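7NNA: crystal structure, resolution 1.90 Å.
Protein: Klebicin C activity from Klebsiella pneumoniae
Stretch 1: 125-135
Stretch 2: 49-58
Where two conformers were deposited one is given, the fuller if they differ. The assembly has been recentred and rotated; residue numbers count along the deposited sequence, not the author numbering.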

# COMPACT_ATOMS: atom_id res chain seq x y z
N GLU A 125 12.49 3.60 22.41
CA GLU A 125 11.71 2.42 22.09
C GLU A 125 10.50 2.83 21.19
O GLU A 125 10.14 2.09 20.26
CB GLU A 125 11.19 1.79 23.39
CG GLU A 125 12.15 0.81 24.04
CD GLU A 125 11.78 0.31 25.43
OE1 GLU A 125 10.84 0.86 26.06
OE2 GLU A 125 12.46 -0.63 25.91
N ALA A 126 9.89 3.98 21.47
CA ALA A 126 8.76 4.45 20.67
C ALA A 126 9.25 4.86 19.25
O ALA A 126 8.53 4.63 18.28
CB ALA A 126 8.09 5.61 21.38
N TYR A 127 10.49 5.37 19.11
CA TYR A 127 11.06 5.72 17.80
C TYR A 127 11.37 4.46 17.02
O TYR A 127 11.07 4.39 15.84
CB TYR A 127 12.33 6.57 17.98
CG TYR A 127 13.07 6.83 16.69
CD1 TYR A 127 12.40 7.32 15.57
CD2 TYR A 127 14.41 6.53 16.56
CE1 TYR A 127 13.06 7.55 14.38
CE2 TYR A 127 15.10 6.78 15.38
CZ TYR A 127 14.42 7.29 14.29
OH TYR A 127 15.09 7.56 13.12
N GLN A 128 11.94 3.43 17.69
CA GLN A 128 12.17 2.16 17.02
C GLN A 128 10.84 1.52 16.59
O GLN A 128 10.74 1.07 15.45
CB GLN A 128 13.03 1.22 17.90
CG GLN A 128 14.47 1.72 18.11
CD GLN A 128 15.19 1.97 16.82
OE1 GLN A 128 15.08 1.21 15.86
NE2 GLN A 128 15.93 3.07 16.73
N ALA A 129 9.78 1.58 17.42
CA ALA A 129 8.47 1.02 17.03
C ALA A 129 7.87 1.74 15.85
O ALA A 129 7.28 1.10 14.97
CB ALA A 129 7.49 1.05 18.22
N ALA A 130 8.03 3.07 15.78
CA ALA A 130 7.51 3.86 14.65
C ALA A 130 8.33 3.60 13.39
O ALA A 130 7.76 3.55 12.31
CB ALA A 130 7.52 5.34 15.02
N LEU A 131 9.66 3.32 13.52
CA LEU A 131 10.46 2.96 12.34
C LEU A 131 9.97 1.63 11.79
O LEU A 131 9.76 1.49 10.56
CB LEU A 131 11.95 2.84 12.69
CG LEU A 131 12.71 4.12 12.83
CD1 LEU A 131 14.10 3.84 13.38
CD2 LEU A 131 12.83 4.83 11.49
N ARG A 132 9.72 0.66 12.68
CA ARG A 132 9.20 -0.66 12.28
C ARG A 132 7.82 -0.56 11.65
O ARG A 132 7.52 -1.31 10.72
CB ARG A 132 9.13 -1.58 13.52
CG ARG A 132 10.00 -2.84 13.41
CD ARG A 132 11.46 -2.62 13.75
NE ARG A 132 12.19 -1.78 12.79
CZ ARG A 132 13.11 -0.88 13.14
NH1 ARG A 132 13.75 -0.18 12.21
NH2 ARG A 132 13.41 -0.68 14.42
N ALA A 133 6.96 0.33 12.19
CA ALA A 133 5.61 0.48 11.64
C ALA A 133 5.66 1.11 10.26
O ALA A 133 4.87 0.70 9.40
CB ALA A 133 4.75 1.33 12.57
N GLN A 134 6.60 2.06 10.02
CA GLN A 134 6.77 2.69 8.68
C GLN A 134 7.21 1.60 7.71
O GLN A 134 6.68 1.49 6.58
CB GLN A 134 7.84 3.81 8.64
CG GLN A 134 8.14 4.39 7.20
CD GLN A 134 9.18 5.51 7.22
OE1 GLN A 134 9.34 6.18 8.23
NE2 GLN A 134 9.89 5.81 6.08
N GLU A 135 8.19 0.77 8.15
CA GLU A 135 8.69 -0.32 7.31
C GLU A 135 7.56 -1.24 6.95
O GLU A 135 7.47 -1.65 5.79
CB GLU A 135 9.79 -1.14 8.07
CG GLU A 135 11.12 -0.44 8.11
CD GLU A 135 12.03 -0.80 9.28
OE1 GLU A 135 11.84 -1.88 9.89
OE2 GLU A 135 12.94 0.01 9.58
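Stretch 2, residues 49-58: AAMLSQQAAK

Stretch 2 packs on stretch 1 as one helix against another, nearly antiparallel and closely packed, through an alanine-lined seam in which a single glutamine, Q54, serves as the central knob and makes the one hydrogen bond between them.

Residues 49-58 are helical throughout, with phi/psi values close to -65/-40 and the backbone ladder running from S53 N to A49 O (3.1 Å) through K58 N to Q54 O (2.9 Å). Both helices extend beyond the stretches at each end. Their N-to-C directions make an angle of 162°, with a signed crossing angle of -162°, and the axes approach to 8.5 Å. Together the two stretches bury 485 Å² against each other.

The register descends as stretch 1 ascends. The CA of A57 lies 4.8 Å from the CA of Y127, that of Q54 lies 4.9 Å from the CA of A130, and that of A50 lies 4.8 Å from the CA of Q134. The nearly equal spacings show how little the two backbones diverge over this length. Small side chains fill the gap: A50 and A57 both point toward stretch 1, and A130 points back toward stretch 2. A57 CB rests 3.7 Å from Y127 CA and 4.1 Å from A130 CB, while A50 CB repeats the arrangement at the other end, 3.7 Å from Q134 CA. In the middle the roles reverse, and A130 CB sits 3.8 Å from Q54 CA. At each level a methyl group meets the main chain of the partner, which is consistent with the short separation.

Q54 is the long side chain of stretch 2 that enters the seam. Its CA-to-CB bond points toward stretch 1, chi1 is t, and the side chain settles into a hole formed by Y127, A130, L131 and Q134. The aliphatic part is used for packing, with Q54 CG 3.5 Å from L131 CD2. The amide then donates from Q54 NE2 to Q134 OE1 at 2.9 Å, with an N-H...acceptor angle of 155°. Q134 reaches across with chi1 and chi2 both t, and its own NE2 is satisfied elsewhere in the structure. The other end of the Q54 amide, OE1, lies near the plane of the Y127 ring, at its edge, 3.5 Å from Y127 CE1. A polar residue is thus accommodated at a buried position by giving its nitrogen an acceptor and its stem apolar company.

The flanks finish the contact. Y127 leaves its helix sideways, and its ring covers the start of K58, with Y127 CE1 3.5 Å from K58 CB and K58 CA 4.1 Å from the ring centroid in an off-centre CH-pi contact. The rest of the lysine, extended with every chi t, leads away from stretch 1. Near the other end, selenomethionine M51 brings its CG to 3.6 Å from Q134 NE2. A50, Q54 and A57, spaced four and three residues apart, fall on the facing side of the helix, while L52, Q55 and A56 have their CA-to-CB bonds directed away and make no contact.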

# COMPACT_ATOMS: atom_id res chain seq x y z
N ALA A 49 1.41 8.46 6.41
CA ALA A 49 1.05 8.77 7.80
C ALA A 49 2.09 8.16 8.76
O ALA A 49 2.46 8.80 9.76
CB ALA A 49 -0.34 8.25 8.10
N ALA A 50 2.59 6.96 8.46
CA ALA A 50 3.63 6.33 9.29
C ALA A 50 5.02 7.11 9.19
O ALA A 50 5.77 7.11 10.17
CB ALA A 50 3.78 4.85 8.90
N MSE A 51 5.36 7.72 8.04
CA MSE A 51 6.60 8.49 7.91
C MSE A 51 6.47 9.72 8.84
O MSE A 51 7.38 9.96 9.64
CB MSE A 51 6.82 8.99 6.47
CG MSE A 51 6.94 7.84 5.43
SE MSE A 51 6.89 8.48 3.57
CE MSE A 51 6.71 6.82 2.79
N LEU A 52 5.29 10.38 8.84
CA LEU A 52 5.00 11.55 9.70
C LEU A 52 5.13 11.19 11.20
O LEU A 52 5.76 11.93 11.99
CB LEU A 52 3.58 12.11 9.39
CG LEU A 52 3.14 13.33 10.27
CD1 LEU A 52 2.37 14.37 9.48
CD2 LEU A 52 2.37 12.90 11.57
N SER A 53 4.55 10.06 11.59
CA SER A 53 4.59 9.63 12.99
C SER A 53 6.02 9.25 13.42
O SER A 53 6.39 9.43 14.59
CB SER A 53 3.66 8.43 13.17
OG SER A 53 3.70 7.96 14.51
N GLN A 54 6.81 8.68 12.50
CA GLN A 54 8.20 8.32 12.76
C GLN A 54 9.04 9.64 12.96
O GLN A 54 9.82 9.74 13.94
CB GLN A 54 8.73 7.49 11.56
CG GLN A 54 10.22 7.20 11.62
CD GLN A 54 11.00 8.21 10.84
OE1 GLN A 54 11.87 8.94 11.39
NE2 GLN A 54 10.68 8.34 9.55
N GLN A 55 8.83 10.67 12.09
CA GLN A 55 9.58 11.94 12.25
C GLN A 55 9.24 12.56 13.64
O GLN A 55 10.14 13.11 14.31
CB GLN A 55 9.26 12.96 11.09
CG GLN A 55 9.62 12.55 9.61
CD GLN A 55 11.13 12.52 9.42
OE1 GLN A 55 11.91 13.20 10.13
NE2 GLN A 55 11.60 11.71 8.48
N ALA A 56 7.98 12.42 14.10
CA ALA A 56 7.61 12.96 15.43
C ALA A 56 8.28 12.16 16.58
O ALA A 56 8.72 12.77 17.57
CB ALA A 56 6.08 12.96 15.61
N ALA A 57 8.37 10.82 16.48
CA ALA A 57 9.03 10.03 17.52
C ALA A 57 10.54 10.31 17.55
O ALA A 57 11.12 10.42 18.64
CB ALA A 57 8.76 8.55 17.31
N LYS A 58 11.15 10.54 16.38
CA LYS A 58 12.55 10.88 16.23
C LYS A 58 12.83 12.19 16.95
O LYS A 58 13.78 12.29 17.76
CB LYS A 58 12.91 11.03 14.74
CG LYS A 58 14.42 11.11 14.51
CD LYS A 58 14.74 11.46 13.05
CE LYS A 58 16.19 11.25 12.70
NZ LYS A 58 16.43 11.48 11.25